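Local coordinates for putative vitamin-B12 independent methionine synthase family protein (Listeria monocytogenes, PDB 1YPX) that is a putative cobalamin-independent methionine synthase family protein that may bind zinc and transfer a methyl group from 5-methyltetrahydropteroyltriglutamate to homocysteine, at residues A[4-9]-A[231-236]; A[265-270]-A[289-294]. All coordinates share one frame; numbering follows the deposited sequence.

Both contacts involve one parallel sheet, which curls like a TIM barrel. Contact 1 sets the N-terminal loop 4-9 against strand 233-238. Contact 2 joins the starts of strands 268-272 and 293-299. Strands 233-238 and 268-272 are neighbours, and the contact centres are about 9 Å apart. Along the chain contact 1 closes before contact 2 opens. The contacts touch where Met236 O lies 2.7 Å from Phe270 N, a probable hydrogen bond. Lys293 of contact 2 also reaches Ala5 and Pro6 of contact 1. The loop therefore packs against several strands, near the end of the barrel where they begin.

Contact 1: residues A[4-9]-A[231-236]; sequences VAPFYA and DMVITM
Val233 meets Ala5 with both methyl groups and Pro6 with CG1, and this is the close part of the contact. Val233 CG1 is anti to the backbone N (chi1 -180°) and lies 3.5 Å from Ala5 CB. Val233 CG2 faces the backbone of the same alanine, 3.5 Å from Ala5 CA. Pro6 comes in through the CD side of its ring. The Pro6 and Val233 side chains cross obliquely, with Pro6 CD 4.0 Å from Val233 CG1. Two residues on, Thr235 also points toward the loop and offers its methyl, and Thr235 CG2 sits 3.8 Å from Pro6 CD. The Pro6 and Thr235 side chains slide past each other in opposite directions. Thr235 OG1 is turned to Gln185 OE1, its hydrogen-bond partner on the next strand, so the methyl is the branch left to meet the proline.

The loose side is at Val4. This residue is exposed, and Val4 CG2 comes only to 4.4 Å from Val233 CG2. Ala5, Pro6, Val233 and Thr235 are buried. Pro6 also packs on Tyr183 and Val295, so the loop touches two further strands of the barrel.

No hydrogen bond or salt bridge joins the two segments. The loop is held against this strand by apolar contact, while the polar threonine oxygen is satisfied within the sheet.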
loop_
_atom_site.group_PDB
_atom_site.type_symbol
_atom_site.label_atom_id
_atom_site.label_comp_id
_atom_site.label_asym_id
_atom_site.label_seq_id
_atom_site.Cartn_x
_atom_site.Cartn_y
_atom_site.Cartn_z
ATOM N N VAL A 4 9.496 -8.969 11.147
ATOM C CA VAL A 4 8.607 -9.841 10.415
ATOM C C VAL A 4 7.625 -9.028 9.558
ATOM O O VAL A 4 7.769 -8.953 8.334
ATOM C CB VAL A 4 7.861 -10.776 11.405
ATOM C CG1 VAL A 4 7.402 -9.987 12.617
ATOM C CG2 VAL A 4 6.674 -11.441 10.718
ATOM N N ALA A 5 6.636 -8.417 10.199
ATOM C CA ALA A 5 5.639 -7.611 9.497
ATOM C C ALA A 5 6.354 -6.371 8.950
ATOM O O ALA A 5 7.469 -6.494 8.432
ATOM C CB ALA A 5 4.531 -7.246 10.467
ATOM N N PRO A 6 5.739 -5.173 9.027
ATOM C CA PRO A 6 6.535 -4.070 8.480
ATOM C C PRO A 6 7.786 -3.900 9.342
ATOM O O PRO A 6 7.704 -3.997 10.562
ATOM C CB PRO A 6 5.580 -2.883 8.572
ATOM C CG PRO A 6 4.749 -3.225 9.749
ATOM C CD PRO A 6 4.441 -4.668 9.507
ATOM N N PHE A 7 8.934 -3.671 8.709
ATOM C CA PHE A 7 10.200 -3.515 9.432
ATOM C C PHE A 7 10.425 -2.096 9.920
ATOM O O PHE A 7 9.853 -1.145 9.383
ATOM C CB PHE A 7 11.378 -3.917 8.537
ATOM C CG PHE A 7 11.085 -5.085 7.656
ATOM C CD1 PHE A 7 10.614 -4.889 6.363
ATOM C CD2 PHE A 7 11.195 -6.383 8.145
ATOM C CE1 PHE A 7 10.250 -5.967 5.574
ATOM C CE2 PHE A 7 10.832 -7.477 7.365
ATOM C CZ PHE A 7 10.357 -7.271 6.080
ATOM N N TYR A 8 11.282 -1.956 10.930
ATOM C CA TYR A 8 11.592 -0.644 11.487
ATOM C C TYR A 8 11.887 0.360 10.383
ATOM O O TYR A 8 11.512 1.523 10.494
ATOM C CB TYR A 8 12.779 -0.746 12.439
ATOM C CG TYR A 8 12.543 -1.697 13.587
ATOM C CD1 TYR A 8 11.491 -1.507 14.473
ATOM C CD2 TYR A 8 13.383 -2.780 13.793
ATOM C CE1 TYR A 8 11.287 -2.378 15.539
ATOM C CE2 TYR A 8 13.189 -3.654 14.850
ATOM C CZ TYR A 8 12.145 -3.448 15.716
ATOM O OH TYR A 8 11.975 -4.309 16.767
ATOM N N ALA A 9 12.578 -0.086 9.337
ATOM C CA ALA A 9 12.871 0.765 8.185
ATOM C C ALA A 9 12.130 0.099 7.037
ATOM O O ALA A 9 12.586 -0.903 6.481
ATOM C CB ALA A 9 14.358 0.810 7.896
ATOM N N ASP A 231 1.044 -16.671 8.379
ATOM C CA ASP A 231 2.376 -16.134 8.060
ATOM C C ASP A 231 2.388 -14.989 7.052
ATOM O O ASP A 231 3.454 -14.546 6.624
ATOM C CB ASP A 231 3.284 -17.237 7.517
ATOM C CG ASP A 231 2.731 -17.867 6.256
ATOM O OD1 ASP A 231 3.501 -18.515 5.505
ATOM O OD2 ASP A 231 1.514 -17.720 6.019
HETATM N N MSE A 232 1.214 -14.525 6.649
HETATM C CA MSE A 232 1.161 -13.429 5.703
HETATM C C MSE A 232 0.847 -12.134 6.442
HETATM O O MSE A 232 -0.006 -12.103 7.332
HETATM C CB MSE A 232 0.113 -13.693 4.623
HETATM C CG MSE A 232 0.055 -12.597 3.562
HETATM SE SE MSE A 232 -1.363 -12.842 2.245
HETATM C CE MSE A 232 -2.836 -12.791 3.467
ATOM N N VAL A 233 1.551 -11.066 6.080
ATOM C CA VAL A 233 1.348 -9.761 6.706
ATOM C C VAL A 233 0.532 -8.880 5.751
ATOM O O VAL A 233 0.786 -8.835 4.547
ATOM C CB VAL A 233 2.723 -9.087 7.023
ATOM C CG1 VAL A 233 2.518 -7.725 7.678
ATOM C CG2 VAL A 233 3.554 -9.982 7.931
ATOM N N ILE A 234 -0.476 -8.204 6.284
ATOM C CA ILE A 234 -1.274 -7.323 5.454
ATOM C C ILE A 234 -1.317 -5.939 6.059
ATOM O O ILE A 234 -2.043 -5.682 7.014
ATOM C CB ILE A 234 -2.701 -7.843 5.256
ATOM C CG1 ILE A 234 -2.649 -9.122 4.393
ATOM C CG2 ILE A 234 -3.565 -6.743 4.612
ATOM C CD1 ILE A 234 -4.004 -9.626 3.858
ATOM N N THR A 235 -0.508 -5.050 5.506
ATOM C CA THR A 235 -0.440 -3.687 5.987
ATOM C C THR A 235 -1.356 -2.807 5.166
ATOM O O THR A 235 -1.729 -3.138 4.031
ATOM C CB THR A 235 0.990 -3.118 5.868
ATOM O OG1 THR A 235 1.458 -3.238 4.507
ATOM C CG2 THR A 235 1.923 -3.840 6.824
HETATM N N MSE A 236 -1.695 -1.662 5.738
HETATM C CA MSE A 236 -2.571 -0.727 5.063
HETATM C C MSE A 236 -1.981 0.660 4.966
HETATM O O MSE A 236 -1.597 1.240 5.968
HETATM C CB MSE A 236 -3.896 -0.637 5.810
HETATM C CG MSE A 236 -4.925 0.242 5.132
HETATM SE SE MSE A 236 -6.664 -0.617 5.072
HETATM C CE MSE A 236 -7.710 0.709 6.044
#

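Contact 2: residues A[265-270]-A[289-294]; sequences NIDGFF and RPDLKI
Gly268 pairs with Lys293, and Phe269 with Ile294, as parallel beta bridges, each with its CA atoms 4.6 Å apart. They join neighbouring strands of the TIM-barrel-like sheet. The modelled residues between the two segments include no helix. Lys293 N gives a weak bond to Asp267 O, and Phe269 N bonds to Lys293 O, whose position is less certain.

The strands begin side by side, and the chain before Lys293 is a type I beta turn from Arg289 to Leu292. Arg289 reaches back from that turn to the other segment. Its chain bends at chi3 (40°), and Arg289 NH1 donates to Ile266 O at 2.6 Å. The donor stands above the carbonyl plane, 45° out of it. Arg289 NH1 also forms a salt bridge with Asp291 OD2, through a weak hydrogen bond of 3.4 Å. Leu292 CB lies over one face of the guanidinium, toward its rim.

Lys293 points to one face of the sheet, where it also touches Ala5 and Pro6. Phe269 and Ile294 point to the other face. There Leu292 CD1 approaches the Phe269 ring obliquely, 3.8 Å from Phe269 CD2. Ile266 CG2 lies over one face of the Phe269 ring, 3.5 Å above its plane and offset toward the rim. Phe261 of helix 258-261 adds an edge-to-face contact.

Asp267 and Asp291 bring like charges near each other, with Asp267 OD1 4.4 Å from Asp291 OD2. Asp267 OD2 bonds to Ile234 N and pairs with Lys228, which may ease the repulsion. The Lys293 chain bends at chi3 and chi4 and folds back on its own turn, where Lys293 NZ donates to Asp291 O at 2.9 Å.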
loop_
_atom_site.group_PDB
_atom_site.type_symbol
_atom_site.label_atom_id
_atom_site.label_comp_id
_atom_site.label_asym_id
_atom_site.label_seq_id
_atom_site.Cartn_x
_atom_site.Cartn_y
_atom_site.Cartn_z
ATOM N N ASN A 265 -8.926 -5.245 11.255
ATOM C CA ASN A 265 -8.072 -6.389 11.589
ATOM C C ASN A 265 -6.813 -6.494 10.746
ATOM O O ASN A 265 -6.497 -7.551 10.192
ATOM C CB ASN A 265 -8.871 -7.679 11.477
ATOM C CG ASN A 265 -9.938 -7.766 12.525
ATOM O OD1 ASN A 265 -9.653 -7.613 13.709
ATOM N ND2 ASN A 265 -11.170 -8.007 12.107
ATOM N N ILE A 266 -6.079 -5.390 10.685
ATOM C CA ILE A 266 -4.867 -5.319 9.895
ATOM C C ILE A 266 -3.595 -5.374 10.752
ATOM O O ILE A 266 -3.599 -4.982 11.916
ATOM C CB ILE A 266 -4.946 -4.057 8.996
ATOM C CG1 ILE A 266 -4.913 -4.489 7.536
ATOM C CG2 ILE A 266 -3.848 -3.074 9.306
ATOM C CD1 ILE A 266 -5.345 -3.410 6.583
ATOM N N ASP A 267 -2.512 -5.882 10.179
ATOM C CA ASP A 267 -1.272 -6.016 10.928
ATOM C C ASP A 267 -0.520 -4.725 11.194
ATOM O O ASP A 267 -0.090 -4.485 12.316
ATOM C CB ASP A 267 -0.362 -7.009 10.223
ATOM C CG ASP A 267 -0.986 -8.371 10.118
ATOM O OD1 ASP A 267 -1.220 -8.979 11.187
ATOM O OD2 ASP A 267 -1.255 -8.827 8.980
ATOM N N GLY A 268 -0.349 -3.904 10.167
ATOM C CA GLY A 268 0.352 -2.657 10.343
ATOM C C GLY A 268 -0.319 -1.602 9.508
ATOM O O GLY A 268 -1.079 -1.929 8.596
ATOM N N PHE A 269 -0.028 -0.339 9.809
ATOM C CA PHE A 269 -0.602 0.814 9.097
ATOM C C PHE A 269 0.474 1.833 8.696
ATOM O O PHE A 269 1.260 2.265 9.532
ATOM C CB PHE A 269 -1.614 1.536 9.997
ATOM C CG PHE A 269 -3.008 0.978 9.946
ATOM C CD1 PHE A 269 -3.821 1.197 8.835
ATOM C CD2 PHE A 269 -3.535 0.291 11.035
ATOM C CE1 PHE A 269 -5.150 0.743 8.812
ATOM C CE2 PHE A 269 -4.861 -0.169 11.028
ATOM C CZ PHE A 269 -5.671 0.060 9.912
ATOM N N PHE A 270 0.505 2.221 7.427
ATOM C CA PHE A 270 1.457 3.231 6.975
ATOM C C PHE A 270 0.742 4.580 6.955
ATOM O O PHE A 270 0.008 4.912 6.008
ATOM C CB PHE A 270 2.007 2.905 5.588
ATOM C CG PHE A 270 3.060 1.828 5.598
ATOM C CD1 PHE A 270 2.711 0.494 5.830
ATOM C CD2 PHE A 270 4.402 2.146 5.359
ATOM C CE1 PHE A 270 3.683 -0.510 5.816
ATOM C CE2 PHE A 270 5.386 1.159 5.339
ATOM C CZ PHE A 270 5.030 -0.176 5.565
ATOM N N ARG A 289 -4.145 -3.238 20.602
ATOM C CA ARG A 289 -3.569 -4.509 20.175
ATOM C C ARG A 289 -2.049 -4.414 20.194
ATOM O O ARG A 289 -1.458 -3.580 19.512
ATOM C CB ARG A 289 -4.047 -4.842 18.767
ATOM C CG ARG A 289 -5.524 -5.179 18.664
ATOM C CD ARG A 289 -5.970 -5.109 17.209
ATOM N NE ARG A 289 -4.964 -5.674 16.316
ATOM C CZ ARG A 289 -4.992 -5.577 14.991
ATOM N NH1 ARG A 289 -4.023 -6.127 14.263
ATOM N NH2 ARG A 289 -5.986 -4.934 14.392
ATOM N N PRO A 290 -1.393 -5.273 20.978
ATOM C CA PRO A 290 0.070 -5.257 21.067
ATOM C C PRO A 290 0.778 -5.762 19.812
ATOM O O PRO A 290 2.013 -5.779 19.750
ATOM C CB PRO A 290 0.349 -6.123 22.294
ATOM C CG PRO A 290 -0.765 -7.115 22.266
ATOM C CD PRO A 290 -1.974 -6.268 21.896
ATOM N N ASP A 291 -0.004 -6.162 18.814
ATOM C CA ASP A 291 0.556 -6.665 17.561
ATOM C C ASP A 291 0.224 -5.747 16.391
ATOM O O ASP A 291 0.589 -6.041 15.258
ATOM C CB ASP A 291 0.025 -8.064 17.250
ATOM C CG ASP A 291 -1.399 -8.042 16.735
ATOM O OD1 ASP A 291 -2.335 -7.954 17.558
ATOM O OD2 ASP A 291 -1.581 -8.099 15.498
ATOM N N LEU A 292 -0.484 -4.651 16.661
ATOM C CA LEU A 292 -0.828 -3.708 15.604
ATOM C C LEU A 292 0.245 -2.630 15.490
ATOM O O LEU A 292 0.169 -1.581 16.144
ATOM C CB LEU A 292 -2.178 -3.048 15.873
ATOM C CG LEU A 292 -2.509 -1.902 14.905
ATOM C CD1 LEU A 292 -2.587 -2.456 13.494
ATOM C CD2 LEU A 292 -3.814 -1.225 15.293
ATOM N N LYS A 293 1.246 -2.889 14.657
ATOM C CA LYS A 293 2.337 -1.943 14.471
ATOM C C LYS A 293 1.956 -0.862 13.475
ATOM O O LYS A 293 1.384 -1.153 12.429
ATOM C CB LYS A 293 3.598 -2.682 14.017
ATOM C CG LYS A 293 3.375 -3.640 12.859
ATOM C CD LYS A 293 4.475 -4.698 12.772
ATOM C CE LYS A 293 4.393 -5.721 13.909
ATOM N NZ LYS A 293 3.140 -6.523 13.887
ATOM N N ILE A 294 2.252 0.392 13.813
ATOM C CA ILE A 294 1.922 1.501 12.920
ATOM C C ILE A 294 3.187 2.219 12.436
ATOM O O ILE A 294 3.966 2.767 13.215
ATOM C CB ILE A 294 0.953 2.539 13.596
ATOM C CG1 ILE A 294 1.704 3.403 14.582
ATOM C CG2 ILE A 294 -0.201 1.848 14.306
ATOM C CD1 ILE A 294 1.964 4.756 14.022
#